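Local coordinates for hypothetical protein (Staphylococcus aureus subsp. aureus Mu50, PDB 4PEO) that is probably an essential cysteine protease of the Prp family that removes the N-terminal nine residues of ribosomal protein bL27 and also trims bacteriophage capsid and scaffold proteins, at residues I69-T74 with L81-M86; G43-I48 with G65-R70. All coordinates share one frame; numbering follows the deposited sequence.

Contact 1 of 2, residues I69-T74 with L81-M86; sequences IRSVDT and LILQTM
S71, just past the end of strand 67-70, meets L83 of helix 77-96 in the closest approach between the two segments: the hydroxyl oxygen OG of S71 lies 3.5 Å from the methyl CD1 of L83. The second touch comes from I69, two residues back and within the strand, whose terminal methyl CD1 stops 4.2 Å from the thioether sulfur SD of M86. Both are van der Waals contacts between side-chain ends, and they span backbones that stay well apart, with the CA atoms of S71 and L83 9.5 Å from each other. L83 and M86, three residues apart, lie on the helix face turned to the strand.

Torsions set the reach of these groups. In L83 the branch carbon CG is anti to the carbonyl carbon (chi1 -72°), and CD1 continues outward to the serine. M86 is extended through its first two torsions, near 180° in both, which carries its sulfur far from the helix backbone. The S71 hydroxyl is buried, yet it has a polar partner: it hydrogen-bonds to the backbone carbonyl of V14 on the neighbouring strand, so the leucine methyl packs against a group already held in place.

Behind this face, T85 turns its hydroxyl back onto its own helix. Its OG1 bonds to the carbonyl O of L81 at 2.9 Å, from the face of that carbonyl plane opposite to the one used by T85 N, so a single oxygen receives two donors. This far side of the helix faces the second subunit, where L81 packs on L81 of the other chain. Within the chain, L83 and M86 also touch strand 14-20, while I69 and M86 both reach helix 36-51, in the layer between the sheet and its two helices.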
loop_
_atom_site.group_PDB
_atom_site.type_symbol
_atom_site.label_atom_id
_atom_site.label_comp_id
_atom_site.label_asym_id
_atom_site.label_seq_id
_atom_site.Cartn_x
_atom_site.Cartn_y
_atom_site.Cartn_z
ATOM N N ILE B 69 12.744 2.517 -7.832
ATOM C CA ILE B 69 12.490 1.095 -7.662
ATOM C C ILE B 69 12.595 0.486 -9.055
ATOM O O ILE B 69 11.807 0.840 -9.937
ATOM C CB ILE B 69 11.086 0.793 -7.074
ATOM C CG1 ILE B 69 10.809 1.565 -5.766
ATOM C CG2 ILE B 69 10.883 -0.729 -6.938
ATOM C CD1 ILE B 69 9.272 1.687 -5.448
ATOM N N ARG B 70 13.531 -0.431 -9.252
ATOM C CA ARG B 70 13.632 -1.135 -10.517
ATOM C C ARG B 70 13.312 -2.606 -10.261
ATOM O O ARG B 70 13.988 -3.246 -9.446
ATOM C CB ARG B 70 15.028 -0.951 -11.145
ATOM C CG ARG B 70 15.359 -1.958 -12.243
ATOM C CD ARG B 70 14.617 -1.715 -13.541
ATOM N NE ARG B 70 15.052 -2.657 -14.581
ATOM C CZ ARG B 70 14.660 -2.613 -15.852
ATOM N NH1 ARG B 70 13.840 -1.653 -16.270
ATOM N NH2 ARG B 70 15.102 -3.512 -16.719
ATOM N N SER B 71 12.279 -3.143 -10.942
ATOM C CA SER B 71 11.922 -4.553 -10.773
ATOM C C SER B 71 13.012 -5.443 -11.337
ATOM O O SER B 71 13.606 -5.137 -12.389
ATOM C CB SER B 71 10.589 -4.868 -11.450
ATOM O OG SER B 71 9.571 -4.047 -10.893
ATOM N N VAL B 72 13.303 -6.529 -10.616
ATOM C CA VAL B 72 14.307 -7.496 -11.070
ATOM C C VAL B 72 13.577 -8.689 -11.698
ATOM O O VAL B 72 13.790 -8.988 -12.877
ATOM C CB VAL B 72 15.335 -7.874 -9.977
ATOM C CG1 VAL B 72 16.260 -8.997 -10.462
ATOM C CG2 VAL B 72 16.155 -6.652 -9.567
ATOM N N ASP B 73 12.700 -9.343 -10.929
ATOM C CA ASP B 73 11.891 -10.442 -11.439
ATOM C C ASP B 73 10.518 -9.868 -11.785
ATOM O O ASP B 73 9.621 -9.838 -10.930
ATOM C CB ASP B 73 11.794 -11.601 -10.420
ATOM C CG ASP B 73 10.951 -12.790 -10.874
ATOM O OD1 ASP B 73 10.560 -12.829 -12.063
ATOM O OD2 ASP B 73 10.664 -13.666 -10.035
ATOM N N THR B 74 10.350 -9.412 -13.041
ATOM C CA THR B 74 9.079 -8.832 -13.515
ATOM C C THR B 74 7.968 -9.890 -13.613
ATOM O O THR B 74 6.793 -9.542 -13.751
ATOM C CB THR B 74 9.262 -8.092 -14.860
ATOM O OG1 THR B 74 9.669 -9.026 -15.857
ATOM C CG2 THR B 74 10.225 -6.915 -14.771
ATOM N N LEU B 81 1.621 -7.492 -8.092
ATOM C CA LEU B 81 0.366 -7.101 -7.432
ATOM C C LEU B 81 0.627 -5.980 -6.416
ATOM O O LEU B 81 -0.157 -5.034 -6.333
ATOM C CB LEU B 81 -0.299 -8.298 -6.737
ATOM C CG LEU B 81 -1.640 -8.014 -6.068
ATOM C CD1 LEU B 81 -2.681 -7.525 -7.080
ATOM C CD2 LEU B 81 -2.147 -9.233 -5.331
ATOM N N ILE B 82 1.723 -6.075 -5.650
ATOM C CA ILE B 82 2.074 -5.029 -4.679
ATOM C C ILE B 82 2.343 -3.700 -5.394
ATOM O O ILE B 82 1.879 -2.647 -4.948
ATOM C CB ILE B 82 3.247 -5.484 -3.771
ATOM C CG1 ILE B 82 2.793 -6.690 -2.894
ATOM C CG2 ILE B 82 3.719 -4.310 -2.879
ATOM C CD1 ILE B 82 3.948 -7.377 -2.119
ATOM N N LEU B 83 3.054 -3.748 -6.531
ATOM C CA LEU B 83 3.326 -2.529 -7.301
ATOM C C LEU B 83 2.036 -1.928 -7.865
ATOM O O LEU B 83 1.856 -0.709 -7.803
ATOM C CB LEU B 83 4.350 -2.812 -8.411
ATOM C CG LEU B 83 5.789 -3.030 -7.909
ATOM C CD1 LEU B 83 6.657 -3.626 -9.026
ATOM C CD2 LEU B 83 6.395 -1.712 -7.383
ATOM N N GLN B 84 1.137 -2.756 -8.360
ATOM C CA GLN B 84 -0.127 -2.281 -8.842
ATOM C C GLN B 84 -0.964 -1.696 -7.723
ATOM O O GLN B 84 -1.602 -0.729 -7.921
ATOM C CB GLN B 84 -0.868 -3.386 -9.520
ATOM C CG GLN B 84 -0.100 -3.938 -10.687
ATOM C CD GLN B 84 -0.926 -3.978 -11.906
ATOM O OE1 GLN B 84 -2.069 -4.465 -11.885
ATOM N NE2 GLN B 84 -0.383 -3.453 -12.987
ATOM N N THR B 85 -0.898 -2.300 -6.549
ATOM C CA THR B 85 -1.592 -1.802 -5.349
ATOM C C THR B 85 -1.042 -0.420 -4.981
ATOM O O THR B 85 -1.821 0.490 -4.674
ATOM C CB THR B 85 -1.444 -2.807 -4.187
ATOM O OG1 THR B 85 -2.166 -4.000 -4.529
ATOM C CG2 THR B 85 -1.975 -2.245 -2.837
ATOM N N MET B 86 0.295 -0.290 -4.972
ATOM C CA MET B 86 0.977 0.980 -4.694
ATOM C C MET B 86 0.479 2.038 -5.685
ATOM O O MET B 86 0.180 3.147 -5.264
ATOM C CB MET B 86 2.490 0.775 -4.877
ATOM C CG MET B 86 3.337 1.917 -4.277
ATOM S SD MET B 86 5.113 1.758 -4.807
ATOM C CE MET B 86 4.891 2.158 -6.356
#

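Contact 2 of 2, residues G43-I48 with G65-R70; sequences GSVNAI and GHFHIR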
loop_
_atom_site.group_PDB
_atom_site.type_symbol
_atom_site.label_atom_id
_atom_site.label_comp_id
_atom_site.label_asym_id
_atom_site.label_seq_id
_atom_site.Cartn_x
_atom_site.Cartn_y
_atom_site.Cartn_z
ATOM N N GLY B 43 6.285 1.817 2.328
ATOM C CA GLY B 43 5.560 0.666 2.850
ATOM C C GLY B 43 5.475 -0.430 1.807
ATOM O O GLY B 43 5.675 -1.602 2.133
ATOM N N SER B 44 5.230 -0.054 0.535
ATOM C CA SER B 44 5.144 -1.035 -0.560
ATOM C C SER B 44 6.477 -1.715 -0.815
ATOM O O SER B 44 6.500 -2.931 -0.998
ATOM C CB SER B 44 4.599 -0.404 -1.832
ATOM O OG SER B 44 3.294 0.075 -1.561
ATOM N N VAL B 45 7.597 -0.952 -0.763
ATOM C CA VAL B 45 8.941 -1.535 -0.927
ATOM C C VAL B 45 9.188 -2.553 0.201
ATOM O O VAL B 45 9.600 -3.682 -0.077
ATOM C CB VAL B 45 10.034 -0.428 -0.982
ATOM C CG1 VAL B 45 11.447 -1.039 -0.990
ATOM C CG2 VAL B 45 9.836 0.458 -2.206
ATOM N N ASN B 46 8.877 -2.174 1.458
ATOM C CA ASN B 46 9.037 -3.082 2.592
ATOM C C ASN B 46 8.179 -4.342 2.437
ATOM O O ASN B 46 8.619 -5.430 2.825
ATOM C CB ASN B 46 8.724 -2.381 3.899
ATOM C CG ASN B 46 9.788 -1.392 4.320
ATOM O OD1 ASN B 46 10.903 -1.361 3.793
ATOM N ND2 ASN B 46 9.461 -0.556 5.285
ATOM N N ALA B 47 6.975 -4.199 1.845
ATOM C CA ALA B 47 6.073 -5.337 1.618
ATOM C C ALA B 47 6.641 -6.274 0.540
ATOM O O ALA B 47 6.577 -7.499 0.696
ATOM C CB ALA B 47 4.680 -4.848 1.219
ATOM N N ILE B 48 7.198 -5.714 -0.547
ATOM C CA ILE B 48 7.776 -6.573 -1.589
ATOM C C ILE B 48 8.899 -7.431 -0.966
ATOM O O ILE B 48 8.932 -8.649 -1.152
ATOM C CB ILE B 48 8.306 -5.747 -2.797
ATOM C CG1 ILE B 48 7.156 -5.092 -3.582
ATOM C CG2 ILE B 48 9.197 -6.637 -3.721
ATOM C CD1 ILE B 48 7.629 -3.972 -4.603
ATOM N N GLY B 65 16.349 11.831 -2.489
ATOM C CA GLY B 65 15.534 12.160 -3.661
ATOM C C GLY B 65 15.682 11.158 -4.785
ATOM O O GLY B 65 16.505 10.242 -4.698
ATOM N N HIS B 66 14.873 11.310 -5.859
ATOM C CA HIS B 66 14.904 10.417 -7.027
ATOM C C HIS B 66 14.917 8.935 -6.617
ATOM O O HIS B 66 15.793 8.169 -7.026
ATOM C CB HIS B 66 16.087 10.780 -7.962
ATOM C CG HIS B 66 16.074 12.211 -8.414
ATOM N ND1 HIS B 66 16.776 13.190 -7.734
ATOM C CD2 HIS B 66 15.411 12.789 -9.441
ATOM C CE1 HIS B 66 16.557 14.321 -8.389
ATOM N NE2 HIS B 66 15.725 14.138 -9.408
ATOM N N PHE B 67 13.961 8.557 -5.761
ATOM C CA PHE B 67 13.842 7.197 -5.238
ATOM C C PHE B 67 13.318 6.283 -6.325
ATOM O O PHE B 67 12.164 6.379 -6.730
ATOM C CB PHE B 67 12.972 7.173 -3.980
ATOM C CG PHE B 67 13.016 5.859 -3.240
ATOM C CD1 PHE B 67 12.201 4.799 -3.623
ATOM C CD2 PHE B 67 13.870 5.680 -2.159
ATOM C CE1 PHE B 67 12.248 3.578 -2.949
ATOM C CE2 PHE B 67 13.905 4.461 -1.476
ATOM C CZ PHE B 67 13.067 3.431 -1.853
ATOM N N HIS B 68 14.210 5.440 -6.828
ATOM C CA HIS B 68 13.967 4.578 -7.967
ATOM C C HIS B 68 13.905 3.126 -7.577
ATOM O O HIS B 68 14.874 2.577 -7.051
ATOM C CB HIS B 68 15.084 4.814 -9.014
ATOM C CG HIS B 68 15.015 3.919 -10.211
ATOM N ND1 HIS B 68 16.160 3.563 -10.906
ATOM C CD2 HIS B 68 13.945 3.338 -10.806
ATOM C CE1 HIS B 68 15.751 2.775 -11.889
ATOM N NE2 HIS B 68 14.419 2.642 -11.887
ATOM N N ILE B 69 12.744 2.517 -7.832
ATOM C CA ILE B 69 12.490 1.095 -7.662
ATOM C C ILE B 69 12.595 0.486 -9.055
ATOM O O ILE B 69 11.807 0.840 -9.937
ATOM C CB ILE B 69 11.086 0.793 -7.074
ATOM C CG1 ILE B 69 10.809 1.565 -5.766
ATOM C CG2 ILE B 69 10.883 -0.729 -6.938
ATOM C CD1 ILE B 69 9.272 1.687 -5.448
ATOM N N ARG B 70 13.531 -0.431 -9.252
ATOM C CA ARG B 70 13.632 -1.135 -10.517
ATOM C C ARG B 70 13.312 -2.606 -10.261
ATOM O O ARG B 70 13.988 -3.246 -9.446
ATOM C CB ARG B 70 15.028 -0.951 -11.145
ATOM C CG ARG B 70 15.359 -1.958 -12.243
ATOM C CD ARG B 70 14.617 -1.715 -13.541
ATOM N NE ARG B 70 15.052 -2.657 -14.581
ATOM C CZ ARG B 70 14.660 -2.613 -15.852
ATOM N NH1 ARG B 70 13.840 -1.653 -16.270
ATOM N NH2 ARG B 70 15.102 -3.512 -16.719
#
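Helix 36-51 packs across one face of the mixed five-stranded sheet, and here it meets strand 67-70 through V45, whose methyl CG2 touches two residues of that strand. The closer partner is I69: its terminal methyl CD1 sits 3.5 Å from V45 CG2, and its CG1 follows at 3.9 Å. The two side chains pass alongside each other on opposed courses, V45 coming from the helix and I69 rising from the sheet. CG1 of I69 is anti to its own carbonyl carbon (chi1 -53°), and a nearly extended second torsion sends CD1 on to the valine.

F67 supplies the other contact, and it offers the rim of its ring: V45 CG2 lies near the ring plane, 4.0 Å from CE1. One methyl therefore meets an aliphatic end and an aromatic edge on alternate residues of the strand. In this helix-on-sheet layering, F67 and I69 point to the helix side, whereas H68 and R70 lie on the other face, where R70 forms a salt bridge through NH1 with D16 and H68 a hydrogen bond through NE2 to the same carboxylate.

The aromatic ring of F67 is held further by F42, one helical turn before V45 along helix 36-51, in an edge-to-face pairing. It also touches H22, probably the proton donor of the active site, which puts this end of the hydrophobic layer beside the probable catalytic region. I58 on edge strand 57-59 adjoins V45, F67 and I69 alike. N46, on the outer side of the helix, bonds through ND2 to OG1 of T92 of the second subunit.

Both contacts draw on strand 67-70, sharing I69 and R70, and their centres lie 9 Å apart. Along the chain the order is helix 36-51, then the strand, then helix 77-96, so contact 2 joins the strand to the helix before it and contact 1 to the helix after it. I69 touches both helices, which also meet each other directly: M86 CG is 3.3 Å from S44 OG, and I82 CG2 is 3.6 Å from I48 CG1. Together the two contacts form part of the core between the sheet and the helix pair, whose outer sides pack on the second subunit, while the F67 end of contact 2 lies beside the probable catalytic histidine, H22.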